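Local structure of UDP-N-acetylglucosamine 3-dehydrogenase (Acidithiobacillus ferrooxidans, 7BVJ) at residues G117-Y128 / V261-E272. The protein catalyses the NAD(+)-dependent oxidation of the glucosamine 3-position of UDP-N-acetylglucosamine to a ketone, a step toward the diamino sugar of lipid A. Sequence-based numbering, arbitrary orientation.
Sequences GHIKRVHPAIQY and VDLAKRDALAAE
Gly117 and Glu272 meet where the two links between the domains of a Gfo/Idh/MocA oxidoreductase run side by side: residues 117-128 leave the last strand of the Rossmann sheet for helix 124-132, while 261-272 return from edge strand 256-261 of the C-terminal sheet to helix 268-282. The extended side chain of Glu272 brings its carboxylate to the start of the outgoing link, OE1 lying 3.3 Å from Gly117 C but too poorly angled to bond the amides of His118 and Ile119. Ile119 has CG1 anti to its own N (chi1 -167°), which lays CG1 against Ala268 CB at 3.6 Å and carries CD1 on to Leu269, whose side chain is near the NAD-binding Leu14. Val122 rests CG2 against Ala268 and, more loosely, the methyl of Ala271, and its carbonyl accepts a weak bond from Arg266 NH2. His123 caps the next helix, ND1 accepting a hydrogen bond from Ala125 N, which lies near the ring plane, and NE2 hydrogen-bonds Phe235 O. Pro124 sets CG 3.3 Å from Ala264 O, and the methyl of Ala125 meets Leu263 CD1. Arg266 NH2 makes its shorter bond to Gln127 OE1, 2.6 Å long, in the guanidinium plane yet well above the amide plane; the two planes stand 62° apart. Tyr128 illustrates how an aromatic face can receive a methyl group over its centre: Val261 CG1 sits 3.6 Å from the Tyr128 ring centroid, a CH-pi contact only 9° off the ring normal. Were Tyr128 an alanine, the ring would be gone, which is likely to open a gap beside Val261 and leave CG1 without its aromatic partner. The other methyl, Val261 CG2, reaches the same ring at Tyr128 CE1, 4.0 Å away.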
loop_
_atom_site.group_PDB
_atom_site.type_symbol
_atom_site.label_atom_id
_atom_site.label_comp_id
_atom_site.label_asym_id
_atom_site.label_seq_id
_atom_site.Cartn_x
_atom_site.Cartn_y
_atom_site.Cartn_z
ATOM N N GLY A 117 -2.104 4.002 -3.477
ATOM C CA GLY A 117 -1.122 2.985 -3.811
ATOM C C GLY A 117 -0.815 1.972 -2.720
ATOM O O GLY A 117 0.290 1.953 -2.173
ATOM N N HIS A 118 -1.777 1.095 -2.419
ATOM C CA HIS A 118 -1.582 0.036 -1.436
ATOM C C HIS A 118 -1.239 -1.250 -2.179
ATOM O O HIS A 118 -2.074 -2.144 -2.380
ATOM C CB HIS A 118 -2.814 -0.098 -0.552
ATOM C CG HIS A 118 -2.836 0.898 0.563
ATOM N ND1 HIS A 118 -1.922 0.871 1.591
ATOM C CD2 HIS A 118 -3.626 1.974 0.787
ATOM C CE1 HIS A 118 -2.168 1.867 2.423
ATOM N NE2 HIS A 118 -3.193 2.556 1.954
ATOM N N ILE A 119 0.047 -1.344 -2.532
ATOM C CA ILE A 119 0.546 -2.317 -3.499
ATOM C C ILE A 119 0.297 -3.765 -3.070
ATOM O O ILE A 119 0.042 -4.627 -3.925
ATOM C CB ILE A 119 2.042 -2.051 -3.782
ATOM C CG1 ILE A 119 2.511 -2.840 -5.012
ATOM C CG2 ILE A 119 2.920 -2.340 -2.542
ATOM C CD1 ILE A 119 3.648 -2.186 -5.785
ATOM N N LYS A 120 0.317 -4.061 -1.767
ATOM C CA LYS A 120 0.238 -5.436 -1.199
ATOM C C LYS A 120 -1.096 -6.090 -1.551
ATOM O O LYS A 120 -1.183 -7.246 -1.490
ATOM C CB LYS A 120 0.426 -5.375 0.316
ATOM C CG LYS A 120 1.676 -5.985 0.895
ATOM C CD LYS A 120 2.892 -5.159 0.735
ATOM C CE LYS A 120 3.834 -5.796 -0.261
ATOM N NZ LYS A 120 4.921 -4.872 -0.619
ATOM N N ARG A 121 -2.092 -5.302 -1.892
ATOM C CA ARG A 121 -3.369 -5.868 -2.292
ATOM C C ARG A 121 -3.257 -6.641 -3.593
ATOM O O ARG A 121 -4.038 -7.574 -3.809
ATOM C CB ARG A 121 -4.424 -4.781 -2.450
ATOM C CG ARG A 121 -4.839 -4.072 -1.188
ATOM C CD ARG A 121 -6.079 -3.267 -1.432
ATOM N NE ARG A 121 -6.608 -2.667 -0.209
ATOM C CZ ARG A 121 -7.885 -2.342 -0.053
ATOM N NH1 ARG A 121 -8.730 -2.551 -1.045
ATOM N NH2 ARG A 121 -8.312 -1.807 1.073
ATOM N N VAL A 122 -2.333 -6.265 -4.484
ATOM C CA VAL A 122 -2.210 -6.954 -5.769
ATOM C C VAL A 122 -1.098 -7.999 -5.741
ATOM O O VAL A 122 -0.799 -8.614 -6.772
ATOM C CB VAL A 122 -2.037 -5.963 -6.948
ATOM C CG1 VAL A 122 -3.100 -4.866 -6.920
ATOM C CG2 VAL A 122 -0.661 -5.351 -6.981
ATOM N N HIS A 123 -0.501 -8.237 -4.573
ATOM C CA HIS A 123 0.469 -9.312 -4.428
ATOM C C HIS A 123 -0.158 -10.646 -4.837
ATOM O O HIS A 123 -1.328 -10.900 -4.527
ATOM C CB HIS A 123 0.972 -9.398 -2.985
ATOM C CG HIS A 123 2.208 -10.230 -2.840
ATOM N ND1 HIS A 123 2.186 -11.608 -2.883
ATOM C CD2 HIS A 123 3.510 -9.881 -2.707
ATOM C CE1 HIS A 123 3.419 -12.071 -2.764
ATOM N NE2 HIS A 123 4.242 -11.043 -2.654
ATOM N N PRO A 124 0.581 -11.508 -5.549
ATOM C CA PRO A 124 -0.028 -12.755 -6.055
ATOM C C PRO A 124 -0.631 -13.640 -4.968
ATOM O O PRO A 124 -1.673 -14.278 -5.188
ATOM C CB PRO A 124 1.146 -13.449 -6.767
ATOM C CG PRO A 124 2.089 -12.353 -7.135
ATOM C CD PRO A 124 1.931 -11.266 -6.103
ATOM N N ALA A 125 -0.004 -13.699 -3.791
ATOM C CA ALA A 125 -0.542 -14.538 -2.728
ATOM C C ALA A 125 -1.874 -14.001 -2.228
ATOM O O ALA A 125 -2.809 -14.775 -1.961
ATOM C CB ALA A 125 0.462 -14.634 -1.581
ATOM N N ILE A 126 -1.992 -12.678 -2.128
ATOM C CA ILE A 126 -3.233 -12.092 -1.633
ATOM C C ILE A 126 -4.340 -12.261 -2.668
ATOM O O ILE A 126 -5.492 -12.537 -2.323
ATOM C CB ILE A 126 -3.021 -10.612 -1.256
ATOM C CG1 ILE A 126 -2.559 -10.460 0.197
ATOM C CG2 ILE A 126 -4.339 -9.846 -1.354
ATOM C CD1 ILE A 126 -1.437 -11.360 0.633
ATOM N N GLN A 127 -4.013 -12.106 -3.949
ATOM C CA GLN A 127 -5.024 -12.302 -4.980
ATOM C C GLN A 127 -5.524 -13.736 -4.966
ATOM O O GLN A 127 -6.732 -13.981 -5.052
ATOM C CB GLN A 127 -4.459 -11.935 -6.356
ATOM C CG GLN A 127 -5.442 -12.119 -7.524
ATOM C CD GLN A 127 -5.213 -11.110 -8.651
ATOM O OE1 GLN A 127 -4.864 -9.946 -8.402
ATOM N NE2 GLN A 127 -5.404 -11.553 -9.897
ATOM N N TYR A 128 -4.604 -14.694 -4.818
ATOM C CA TYR A 128 -5.005 -16.092 -4.763
ATOM C C TYR A 128 -5.901 -16.364 -3.561
ATOM O O TYR A 128 -6.903 -17.086 -3.673
ATOM C CB TYR A 128 -3.770 -16.992 -4.720
ATOM C CG TYR A 128 -4.132 -18.466 -4.699
ATOM C CD1 TYR A 128 -4.346 -19.131 -3.498
ATOM C CD2 TYR A 128 -4.269 -19.185 -5.877
ATOM C CE1 TYR A 128 -4.680 -20.457 -3.470
ATOM C CE2 TYR A 128 -4.602 -20.517 -5.856
ATOM C CZ TYR A 128 -4.807 -21.145 -4.650
ATOM O OH TYR A 128 -5.132 -22.472 -4.623
ATOM N N VAL A 261 1.325 -23.640 -2.736
ATOM C CA VAL A 261 0.570 -22.958 -3.824
ATOM C C VAL A 261 1.516 -22.407 -4.877
ATOM O O VAL A 261 2.423 -21.662 -4.587
ATOM C CB VAL A 261 -0.423 -21.896 -3.333
ATOM C CG1 VAL A 261 -1.121 -21.213 -4.477
ATOM C CG2 VAL A 261 -1.445 -22.497 -2.432
ATOM N N ASP A 262 1.249 -22.776 -6.123
ATOM C CA ASP A 262 2.101 -22.324 -7.238
ATOM C C ASP A 262 1.750 -20.879 -7.610
ATOM O O ASP A 262 0.805 -20.606 -8.314
ATOM C CB ASP A 262 2.150 -23.334 -8.376
ATOM C CG ASP A 262 3.072 -24.514 -8.155
ATOM O OD1 ASP A 262 4.044 -24.382 -7.404
ATOM O OD2 ASP A 262 2.799 -25.551 -8.747
ATOM N N LEU A 263 2.563 -19.981 -7.119
ATOM C CA LEU A 263 2.362 -18.523 -7.381
ATOM C C LEU A 263 3.233 -18.021 -8.532
ATOM O O LEU A 263 4.407 -18.267 -8.542
ATOM C CB LEU A 263 2.664 -17.645 -6.159
ATOM C CG LEU A 263 1.822 -17.779 -4.896
ATOM C CD1 LEU A 263 2.342 -16.855 -3.818
ATOM C CD2 LEU A 263 0.366 -17.522 -5.158
ATOM N N ALA A 264 2.635 -17.258 -9.417
ATOM C CA ALA A 264 3.346 -16.617 -10.537
ATOM C C ALA A 264 3.858 -15.252 -10.078
ATOM O O ALA A 264 3.122 -14.572 -9.384
ATOM C CB ALA A 264 2.384 -16.436 -11.670
ATOM N N LYS A 265 5.088 -14.908 -10.451
ATOM C CA LYS A 265 5.637 -13.573 -10.126
ATOM C C LYS A 265 5.145 -12.603 -11.197
ATOM O O LYS A 265 5.235 -12.952 -12.339
ATOM C CB LYS A 265 7.172 -13.548 -10.073
ATOM C CG LYS A 265 7.894 -14.844 -9.729
ATOM C CD LYS A 265 9.353 -14.936 -10.219
ATOM C CE LYS A 265 9.662 -16.131 -11.104
ATOM N NZ LYS A 265 11.023 -16.187 -11.698
ATOM N N ARG A 266 4.566 -11.475 -10.806
ATOM C CA ARG A 266 4.188 -10.441 -11.762
ATOM C C ARG A 266 4.591 -9.065 -11.234
ATOM O O ARG A 266 4.944 -8.894 -10.066
ATOM C CB ARG A 266 2.688 -10.488 -12.092
ATOM C CG ARG A 266 1.801 -9.769 -11.105
ATOM C CD ARG A 266 0.354 -9.837 -11.538
ATOM N NE ARG A 266 -0.550 -9.274 -10.537
ATOM C CZ ARG A 266 -1.794 -9.701 -10.335
ATOM N NH1 ARG A 266 -2.273 -10.712 -11.057
ATOM N NH2 ARG A 266 -2.559 -9.130 -9.402
ATOM N N ASP A 267 4.561 -8.083 -12.130
ATOM C CA ASP A 267 4.877 -6.699 -11.789
ATOM C C ASP A 267 3.727 -6.103 -10.983
ATOM O O ASP A 267 2.646 -5.866 -11.520
ATOM C CB ASP A 267 5.118 -5.907 -13.072
ATOM C CG ASP A 267 5.946 -4.654 -12.845
ATOM O OD1 ASP A 267 5.756 -3.953 -11.818
ATOM O OD2 ASP A 267 6.795 -4.373 -13.715
ATOM N N ALA A 268 3.945 -5.865 -9.691
ATOM C CA ALA A 268 2.852 -5.386 -8.847
ATOM C C ALA A 268 2.460 -3.951 -9.193
ATOM O O ALA A 268 1.270 -3.617 -9.256
ATOM C CB ALA A 268 3.247 -5.505 -7.372
ATOM N N LEU A 269 3.441 -3.085 -9.421
ATOM C CA LEU A 269 3.122 -1.685 -9.672
ATOM C C LEU A 269 2.480 -1.504 -11.048
ATOM O O LEU A 269 1.542 -0.708 -11.205
ATOM C CB LEU A 269 4.395 -0.843 -9.517
ATOM C CG LEU A 269 4.272 0.633 -9.906
ATOM C CD1 LEU A 269 3.315 1.330 -8.961
ATOM C CD2 LEU A 269 5.627 1.319 -9.934
ATOM N N ALA A 270 2.958 -2.239 -12.055
ATOM C CA ALA A 270 2.253 -2.283 -13.336
ATOM C C ALA A 270 0.810 -2.752 -13.164
ATOM O O ALA A 270 -0.102 -2.207 -13.791
ATOM C CB ALA A 270 2.989 -3.198 -14.323
ATOM N N ALA A 271 0.592 -3.782 -12.342
ATOM C CA ALA A 271 -0.762 -4.286 -12.105
ATOM C C ALA A 271 -1.643 -3.211 -11.484
ATOM O O ALA A 271 -2.790 -3.003 -11.894
ATOM C CB ALA A 271 -0.698 -5.517 -11.187
ATOM N N GLU A 272 -1.112 -2.521 -10.481
ATOM C CA GLU A 272 -1.860 -1.487 -9.779
ATOM C C GLU A 272 -2.176 -0.313 -10.715
ATOM O O GLU A 272 -3.285 0.245 -10.695
ATOM C CB GLU A 272 -1.028 -1.089 -8.546
ATOM C CG GLU A 272 -1.357 0.158 -7.778
ATOM C CD GLU A 272 -0.521 0.271 -6.474
ATOM O OE1 GLU A 272 -1.028 -0.002 -5.362
ATOM O OE2 GLU A 272 0.670 0.610 -6.566
#